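Local coordinates for protein ribulose bisphosphate carboxylase (Hyperthermus butylicus DSM 5456, PDB 6HUN) that probably catalyses the carboxylation and cleavage of ribulose 1,5-bisphosphate into two molecules of 3-phosphoglycerate, as a magnesium-dependent form III Rubisco acting in AMP breakdown, at residues I55-A59 / A88-H92; P151-I157 / N372-F377; E193-I199 / P415-R420. The contacts are given in a common frame with arbitrary orientation. Numbering follows the deposited sequence.

Interaction 1 of 3, residues I55-A59 / A88-H92; sequences IKDAA and AYRFH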
loop_
_atom_site.group_PDB
_atom_site.type_symbol
_atom_site.label_atom_id
_atom_site.label_comp_id
_atom_site.label_asym_id
_atom_site.label_seq_id
_atom_site.Cartn_x
_atom_site.Cartn_y
_atom_site.Cartn_z
ATOM N N ILE A 55 -1.157 -13.843 25.602
ATOM C CA ILE A 55 -0.934 -12.475 25.121
ATOM C C ILE A 55 0.525 -12.089 25.285
ATOM O O ILE A 55 1.116 -11.403 24.429
ATOM C CB ILE A 55 -1.873 -11.459 25.813
ATOM C CG1 ILE A 55 -1.636 -10.055 25.271
ATOM C CG2 ILE A 55 -1.646 -11.396 27.334
ATOM C CD1 ILE A 55 -1.771 -9.978 23.695
ATOM N N LYS A 56 1.145 -12.541 26.369
ATOM C CA LYS A 56 2.550 -12.235 26.557
ATOM C C LYS A 56 3.392 -12.873 25.472
ATOM O O LYS A 56 4.344 -12.255 24.986
ATOM C CB LYS A 56 2.992 -12.701 27.933
ATOM C CG LYS A 56 2.519 -11.758 28.973
ATOM C CD LYS A 56 3.489 -11.843 30.107
ATOM C CE LYS A 56 3.557 -10.543 30.803
ATOM N NZ LYS A 56 2.186 -9.978 31.009
ATOM N N ASP A 57 3.066 -14.118 25.103
ATOM C CA ASP A 57 3.753 -14.788 23.999
ATOM C C ASP A 57 3.548 -14.024 22.684
ATOM O O ASP A 57 4.511 -13.744 21.954
ATOM C CB ASP A 57 3.237 -16.215 23.880
ATOM C CG ASP A 57 4.065 -17.075 22.932
ATOM O OD1 ASP A 57 4.939 -16.531 22.228
ATOM O OD2 ASP A 57 3.844 -18.316 22.900
ATOM N N ALA A 58 2.288 -13.707 22.353
ATOM C CA ALA A 58 2.020 -12.966 21.119
ATOM C C ALA A 58 2.780 -11.652 21.120
ATOM O O ALA A 58 3.394 -11.285 20.120
ATOM C CB ALA A 58 0.522 -12.719 20.969
ATOM N N ALA A 59 2.826 -10.979 22.281
ATOM C CA ALA A 59 3.419 -9.648 22.347
ATOM C C ALA A 59 4.930 -9.700 22.166
ATOM O O ALA A 59 5.506 -8.811 21.532
ATOM C CB ALA A 59 3.060 -8.954 23.666
ATOM N N ALA A 88 7.819 -5.022 24.637
ATOM C CA ALA A 88 6.434 -4.883 25.065
ATOM C C ALA A 88 6.446 -4.625 26.557
ATOM O O ALA A 88 6.902 -5.485 27.309
ATOM C CB ALA A 88 5.622 -6.138 24.777
ATOM N N TYR A 89 5.914 -3.483 26.986
ATOM C CA TYR A 89 6.066 -3.048 28.373
ATOM C C TYR A 89 4.733 -2.795 29.055
ATOM O O TYR A 89 4.706 -2.373 30.221
ATOM C CB TYR A 89 6.949 -1.788 28.457
ATOM C CG TYR A 89 6.309 -0.558 27.871
ATOM C CD1 TYR A 89 6.425 -0.279 26.504
ATOM C CD2 TYR A 89 5.566 0.308 28.658
ATOM C CE1 TYR A 89 5.823 0.811 25.958
ATOM C CE2 TYR A 89 4.959 1.407 28.119
ATOM C CZ TYR A 89 5.075 1.648 26.752
ATOM O OH TYR A 89 4.484 2.759 26.207
ATOM N N ARG A 90 3.622 -3.098 28.398
ATOM C CA ARG A 90 2.353 -2.678 28.954
ATOM C C ARG A 90 1.235 -3.342 28.197
ATOM O O ARG A 90 1.281 -3.418 26.957
ATOM C CB ARG A 90 2.201 -1.159 28.896
ATOM C CG ARG A 90 0.973 -0.652 29.566
ATOM C CD ARG A 90 0.931 0.843 29.499
ATOM N NE ARG A 90 -0.391 1.331 29.848
ATOM C CZ ARG A 90 -0.832 2.537 29.533
ATOM N NH1 ARG A 90 -0.063 3.366 28.827
ATOM N NH2 ARG A 90 -2.055 2.889 29.876
ATOM N N PHE A 91 0.242 -3.807 28.957
ATOM C CA PHE A 91 -0.866 -4.624 28.496
ATOM C C PHE A 91 -2.176 -4.083 29.055
ATOM O O PHE A 91 -2.264 -3.715 30.242
ATOM C CB PHE A 91 -0.654 -6.097 28.939
ATOM C CG PHE A 91 0.568 -6.742 28.334
ATOM C CD1 PHE A 91 1.840 -6.434 28.802
ATOM C CD2 PHE A 91 0.442 -7.645 27.266
ATOM C CE1 PHE A 91 2.953 -6.990 28.241
ATOM C CE2 PHE A 91 1.558 -8.236 26.711
ATOM C CZ PHE A 91 2.817 -7.911 27.180
ATOM N N HIS A 92 -3.208 -4.090 28.225
ATOM C CA HIS A 92 -4.551 -3.710 28.636
ATOM C C HIS A 92 -5.545 -4.670 28.007
ATOM O O HIS A 92 -5.699 -4.726 26.775
ATOM C CB HIS A 92 -4.881 -2.263 28.289
ATOM C CG HIS A 92 -6.265 -1.852 28.690
ATOM N ND1 HIS A 92 -6.580 -1.441 29.972
ATOM C CD2 HIS A 92 -7.425 -1.817 27.991
ATOM C CE1 HIS A 92 -7.863 -1.140 30.033
ATOM N NE2 HIS A 92 -8.400 -1.353 28.846
#

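Interaction 2 of 3, residues P151-I157 / N372-F377; sequences PGPNKGI and NIKPVF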
loop_
_atom_site.group_PDB
_atom_site.type_symbol
_atom_site.label_atom_id
_atom_site.label_comp_id
_atom_site.label_asym_id
_atom_site.label_seq_id
_atom_site.Cartn_x
_atom_site.Cartn_y
_atom_site.Cartn_z
ATOM N N PRO A 151 9.636 15.950 6.428
ATOM C CA PRO A 151 9.470 17.401 6.124
ATOM C C PRO A 151 8.159 17.955 6.615
ATOM O O PRO A 151 8.070 19.158 6.924
ATOM C CB PRO A 151 9.508 17.468 4.588
ATOM C CG PRO A 151 9.080 16.041 4.168
ATOM C CD PRO A 151 9.654 15.134 5.205
ATOM N N GLY A 152 7.136 17.106 6.651
ATOM C CA GLY A 152 5.770 17.561 6.875
ATOM C C GLY A 152 5.269 18.357 5.687
ATOM O O GLY A 152 5.905 18.423 4.615
ATOM N N PRO A 153 4.090 18.951 5.832
ATOM C CA PRO A 153 3.493 19.682 4.716
ATOM C C PRO A 153 4.403 20.816 4.256
ATOM O O PRO A 153 5.120 21.459 5.066
ATOM C CB PRO A 153 2.159 20.212 5.308
ATOM C CG PRO A 153 1.833 19.256 6.468
ATOM C CD PRO A 153 3.206 18.845 7.017
ATOM N N ASN A 154 4.396 21.042 2.936
ATOM C CA ASN A 154 5.170 22.148 2.343
ATOM C C ASN A 154 4.499 23.477 2.662
ATOM O O ASN A 154 5.149 24.481 2.962
ATOM C CB ASN A 154 5.230 21.998 0.839
ATOM C CG ASN A 154 6.233 22.967 0.185
ATOM O OD1 ASN A 154 7.210 23.329 0.795
ATOM N ND2 ASN A 154 5.994 23.345 -1.068
ATOM N N LYS A 155 3.180 23.481 2.586
ATOM C CA LYS A 155 2.384 24.714 2.710
ATOM C C LYS A 155 1.540 24.746 3.965
ATOM O O LYS A 155 1.549 25.756 4.677
ATOM C CB LYS A 155 1.478 24.894 1.490
ATOM C CG LYS A 155 2.249 25.114 0.163
ATOM C CD LYS A 155 2.954 26.428 0.206
ATOM C CE LYS A 155 3.783 26.595 -1.051
ATOM N NZ LYS A 155 4.201 28.001 -1.102
ATOM N N GLY A 156 0.904 23.647 4.288
ATOM C CA GLY A 156 0.002 23.580 5.433
ATOM C C GLY A 156 -1.260 24.418 5.219
ATOM O O GLY A 156 -1.499 24.997 4.154
ATOM N N ILE A 157 -2.078 24.467 6.265
ATOM C CA ILE A 157 -3.297 25.278 6.233
ATOM C C ILE A 157 -2.971 26.715 5.820
ATOM O O ILE A 157 -3.580 27.296 4.907
ATOM C CB ILE A 157 -3.950 25.232 7.614
ATOM C CG1 ILE A 157 -4.417 23.751 7.859
ATOM C CG2 ILE A 157 -5.163 26.181 7.643
ATOM C CD1 ILE A 157 -5.186 23.562 9.187
ATOM N N ASN A 372 7.769 21.509 14.406
ATOM C CA ASN A 372 8.306 21.617 13.042
ATOM C C ASN A 372 7.513 20.851 11.965
ATOM O O ASN A 372 8.077 20.461 10.938
ATOM C CB ASN A 372 9.762 21.146 12.989
ATOM C CG ASN A 372 10.617 21.887 13.987
ATOM O OD1 ASN A 372 11.379 21.282 14.744
ATOM N ND2 ASN A 372 10.438 23.200 14.039
ATOM N N ILE A 373 6.249 20.530 12.170
ATOM C CA ILE A 373 5.452 19.847 11.138
ATOM C C ILE A 373 4.164 20.672 10.996
ATOM O O ILE A 373 3.407 20.764 11.940
ATOM C CB ILE A 373 5.115 18.385 11.521
ATOM C CG1 ILE A 373 6.368 17.524 11.848
ATOM C CG2 ILE A 373 4.248 17.743 10.419
ATOM C CD1 ILE A 373 7.184 17.121 10.701
ATOM N N LYS A 374 3.937 21.282 9.815
ATOM C CA LYS A 374 2.810 22.203 9.655
ATOM C C LYS A 374 1.503 21.424 9.742
ATOM O O LYS A 374 1.509 20.218 9.510
ATOM C CB LYS A 374 2.870 22.855 8.281
ATOM C CG LYS A 374 4.020 23.989 8.204
ATOM C CD LYS A 374 4.276 24.395 6.819
ATOM C CE LYS A 374 5.292 25.634 6.850
ATOM N NZ LYS A 374 5.720 25.948 5.493
ATOM N N PRO A 375 0.422 22.074 10.144
ATOM C CA PRO A 375 -0.897 21.416 10.133
ATOM C C PRO A 375 -1.417 21.160 8.723
ATOM O O PRO A 375 -1.089 21.843 7.756
ATOM C CB PRO A 375 -1.797 22.398 10.879
ATOM C CG PRO A 375 -1.148 23.720 10.674
ATOM C CD PRO A 375 0.359 23.488 10.588
ATOM N N VAL A 376 -2.303 20.186 8.637
ATOM C CA VAL A 376 -2.879 19.689 7.390
ATOM C C VAL A 376 -4.344 20.148 7.331
ATOM O O VAL A 376 -5.018 20.088 8.343
ATOM C CB VAL A 376 -2.792 18.138 7.381
ATOM C CG1 VAL A 376 -3.615 17.594 6.247
ATOM C CG2 VAL A 376 -1.264 17.766 7.241
ATOM N N PHE A 377 -4.866 20.461 6.131
ATOM C CA PHE A 377 -6.321 20.701 5.939
ATOM C C PHE A 377 -7.088 19.383 5.939
ATOM O O PHE A 377 -6.923 18.586 5.015
ATOM C CB PHE A 377 -6.586 21.388 4.600
ATOM C CG PHE A 377 -6.863 22.868 4.684
ATOM C CD1 PHE A 377 -7.924 23.382 5.480
ATOM C CD2 PHE A 377 -6.085 23.750 3.955
ATOM C CE1 PHE A 377 -8.191 24.766 5.546
ATOM C CE2 PHE A 377 -6.325 25.111 4.027
ATOM C CZ PHE A 377 -7.346 25.631 4.818
HETATM O O HOH W 1 5.908 21.024 7.608
#

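Interaction 3 of 3, residues E193-I199 / P415-R420; sequences EILIGGI and PEAGAR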
loop_
_atom_site.group_PDB
_atom_site.type_symbol
_atom_site.label_atom_id
_atom_site.label_comp_id
_atom_site.label_asym_id
_atom_site.label_seq_id
_atom_site.Cartn_x
_atom_site.Cartn_y
_atom_site.Cartn_z
ATOM N N GLU A 193 -17.683 26.374 -15.358
ATOM C CA GLU A 193 -18.939 26.655 -14.661
ATOM C C GLU A 193 -18.788 26.496 -13.152
ATOM O O GLU A 193 -19.344 27.293 -12.377
ATOM C CB GLU A 193 -20.036 25.732 -15.179
ATOM C CG GLU A 193 -19.925 25.472 -16.656
ATOM C CD GLU A 193 -21.248 25.107 -17.284
ATOM O OE1 GLU A 193 -21.565 23.899 -17.329
ATOM O OE2 GLU A 193 -21.962 26.029 -17.736
ATOM N N ILE A 194 -18.042 25.469 -12.727
ATOM C CA ILE A 194 -17.779 25.226 -11.306
ATOM C C ILE A 194 -17.091 26.443 -10.680
ATOM O O ILE A 194 -17.585 27.028 -9.712
ATOM C CB ILE A 194 -16.951 23.933 -11.140
ATOM C CG1 ILE A 194 -17.831 22.696 -11.402
ATOM C CG2 ILE A 194 -16.303 23.813 -9.746
ATOM C CD1 ILE A 194 -17.068 21.444 -11.817
ATOM N N LEU A 195 -15.942 26.857 -11.235
ATOM C CA LEU A 195 -15.191 27.953 -10.619
ATOM C C LEU A 195 -15.940 29.276 -10.697
ATOM O O LEU A 195 -15.976 30.033 -9.713
ATOM C CB LEU A 195 -13.842 28.100 -11.285
ATOM C CG LEU A 195 -12.996 26.810 -11.295
ATOM C CD1 LEU A 195 -11.695 27.156 -11.935
ATOM C CD2 LEU A 195 -12.776 26.310 -9.893
ATOM N N ILE A 196 -16.510 29.582 -11.868
ATOM C CA ILE A 196 -17.171 30.873 -12.096
ATOM C C ILE A 196 -18.231 31.190 -11.040
ATOM O O ILE A 196 -18.467 32.361 -10.721
ATOM C CB ILE A 196 -17.766 30.921 -13.523
ATOM C CG1 ILE A 196 -17.835 32.354 -14.016
ATOM C CG2 ILE A 196 -19.165 30.276 -13.585
ATOM C CD1 ILE A 196 -16.482 32.921 -14.345
ATOM N N GLY A 197 -18.876 30.181 -10.476
ATOM C CA GLY A 197 -19.866 30.509 -9.476
ATOM C C GLY A 197 -19.397 30.559 -8.037
ATOM O O GLY A 197 -20.218 30.809 -7.156
ATOM N N GLY A 198 -18.120 30.319 -7.738
ATOM C CA GLY A 198 -17.681 30.439 -6.356
ATOM C C GLY A 198 -16.892 29.263 -5.775
ATOM O O GLY A 198 -16.406 29.336 -4.643
ATOM N N ILE A 199 -16.783 28.158 -6.493
ATOM C CA ILE A 199 -15.949 27.076 -5.954
ATOM C C ILE A 199 -14.484 27.470 -6.151
ATOM O O ILE A 199 -14.143 28.219 -7.077
ATOM C CB ILE A 199 -16.312 25.722 -6.588
ATOM C CG1 ILE A 199 -17.738 25.332 -6.217
ATOM C CG2 ILE A 199 -15.309 24.587 -6.168
ATOM C CD1 ILE A 199 -18.104 25.613 -4.792
ATOM N N PRO A 415 -24.844 24.772 -12.410
ATOM C CA PRO A 415 -23.754 24.686 -11.420
ATOM C C PRO A 415 -23.260 26.038 -10.933
ATOM O O PRO A 415 -22.928 26.172 -9.749
ATOM C CB PRO A 415 -22.661 23.905 -12.168
ATOM C CG PRO A 415 -22.993 24.080 -13.625
ATOM C CD PRO A 415 -24.483 24.166 -13.702
ATOM N N GLU A 416 -23.206 27.043 -11.811
ATOM C CA GLU A 416 -22.856 28.393 -11.384
ATOM C C GLU A 416 -23.698 28.817 -10.185
ATOM O O GLU A 416 -23.163 29.132 -9.113
ATOM C CB GLU A 416 -23.025 29.357 -12.556
ATOM C CG GLU A 416 -22.453 28.816 -13.869
ATOM C CD GLU A 416 -23.462 27.988 -14.681
ATOM O OE1 GLU A 416 -23.426 28.048 -15.932
ATOM O OE2 GLU A 416 -24.279 27.267 -14.068
ATOM N N ALA A 417 -25.024 28.776 -10.339
ATOM C CA ALA A 417 -25.919 29.035 -9.214
ATOM C C ALA A 417 -25.683 28.053 -8.070
ATOM O O ALA A 417 -25.746 28.432 -6.896
ATOM C CB ALA A 417 -27.374 28.985 -9.680
ATOM N N GLY A 418 -25.391 26.788 -8.389
ATOM C CA GLY A 418 -25.081 25.822 -7.340
ATOM C C GLY A 418 -23.866 26.200 -6.507
ATOM O O GLY A 418 -23.884 26.082 -5.283
ATOM N N ALA A 419 -22.786 26.637 -7.155
ATOM C CA ALA A 419 -21.635 27.105 -6.385
ATOM C C ALA A 419 -21.995 28.355 -5.577
ATOM O O ALA A 419 -21.532 28.534 -4.443
ATOM C CB ALA A 419 -20.463 27.371 -7.316
ATOM N N ARG A 420 -22.855 29.215 -6.125
ATOM C CA ARG A 420 -23.233 30.398 -5.357
ATOM C C ARG A 420 -24.049 30.012 -4.128
ATOM O O ARG A 420 -23.855 30.579 -3.043
ATOM C CB ARG A 420 -23.999 31.394 -6.229
ATOM C CG ARG A 420 -23.555 32.807 -5.959
ATOM C CD ARG A 420 -23.612 33.628 -7.227
ATOM N NE ARG A 420 -24.829 33.329 -7.982
ATOM C CZ ARG A 420 -24.827 32.839 -9.218
ATOM N NH1 ARG A 420 -23.670 32.626 -9.845
ATOM N NH2 ARG A 420 -25.981 32.579 -9.829
#

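Interaction 1 of 3, residues I55-A59 / A88-H92
This is helix-on-sheet packing in the N-terminal domain of the Rubisco large chain: the first turn of helix 55-65 lies against strand 87-93, an outermost strand of the mixed sheet within this chain. The segment axes pass 9.9 Å apart and run at 142°, closer to antiparallel than to perpendicular. Phe-91 gives up the most surface. Its ring reaches across to the helix, with Ile-55 CG1 at its edge, 3.8 Å from Phe-91 CD2, and Ala-59 CB 3.5 Å from Phe-91 CE2. One turn apart, Ile-55 and Ala-59 point the same way, and the small Ala-59 also meets Ala-88, CB to CB at 4.0 Å. Lys-56 NZ lies over one ring face in a cation-pi interaction, 4.2 Å from the centroid of Phe-91, while the same ammonium forms a salt bridge with Glu-32. Beyond this strand, the helix spans further into the sheet: Ile-55 and Ala-59 touch Val-101 of strand 99-105, and Ile-55 and Ala-58 rest on Val-47 of strand 41-49.

Interaction 2 of 3, residues P151-I157 / N372-F377
Two direct hydrogen bonds tie the loop leading into helix 156-164 to the loop entering strand 377-380, a strand of the catalytic TIM barrel. Lys-374 NZ donates to Asn-154 O at 3.0 Å, and Ile-157 N, in the first turn of the helix, donates to Pro-375 O at 3.2 Å. A water adds a third link, accepting from Lys-374 N (3.0 Å) and donating to Pro-151 O (2.9 Å) and Pro-153 O (2.7 Å). Backbone thus meets backbone closely, and two glycines permit it: Gly-152 and Gly-156 both have positive phi, and a CB on either would clash, with Ile-373 CG2 and Lys-374 CB respectively. Between them Pro-153 fits against the second loop, its CD 3.7 Å from Ile-373 CG2 and its CG 3.5 Å from Val-376 CG2. Outside the pair, Arg-320 binds the carbonyls of Ile-373 and Lys-374, and Asp-325 receives the amides of Lys-155 and Gly-156. Ile-157, with the largest buried area here, packs CD1 on Pro-375 CB at 4.0 Å and lays CG2 over the face of Phe-377, a CH-pi contact 4.0 Å from the ring centroid.

Interaction 3 of 3, residues E193-I199 / P415-R420
Ala-419, Gly-197 and Glu-416 lose the most surface in this helix packing on the outside of the catalytic TIM barrel, where the C-terminal end of helix 184-196, after the first strand, abuts the first turns of helix 415-431, after the eighth. At Gly-197 the backbones come together, its CA 4.1 Å from that of Glu-416. A CB here would clash with Glu-416 O; instead Gly-197 CA makes a CA-H...O contact with that oxygen at 3.6 Å. Gly-198 then ends the first helix in a Schellman motif, with positive phi and its N bonded to Leu-195 O at 2.9 Å. The methyl of Ala-419 packs against this helix end, CB lying 3.8 Å from both Ile-194 O and Gly-198 N and 3.6 Å from Ile-199 CG1. Glu-416 packs its CG on Ile-196 CG2 at 3.6 Å, yet its OE1 comes within 3.1 Å of Glu-193 OE2, a close approach of like charges. Glu-193 and Pro-415 both touch Ser-75 of the second subunit. Towards the barrel, Ile-199 reaches Val-404, a predicted substrate-binding residue, strand 171-174 and Val-408 of helix 405-409, while Leu-195 packs on helix 216-234.

Interaction 1 belongs to the N-terminal domain and closes before the others open; its centre is about 35 Å from that of interaction 2 and about 55 Å from that of interaction 3, on the far side of the chain's centre. The other two concern the TIM barrel and cross along the chain, in the order 151-157, 193-199, 372-377, 415-420. Each joins parts of the chain more than 210 residues apart: 372-377 leads into the seventh strand, 193-199 links the first helix to the second strand, and 415-420 begins a helix following the eighth. Their centres are about 29 Å apart and their nearest atoms about 13 Å, so early and late parts of the barrel domain meet at two separate places.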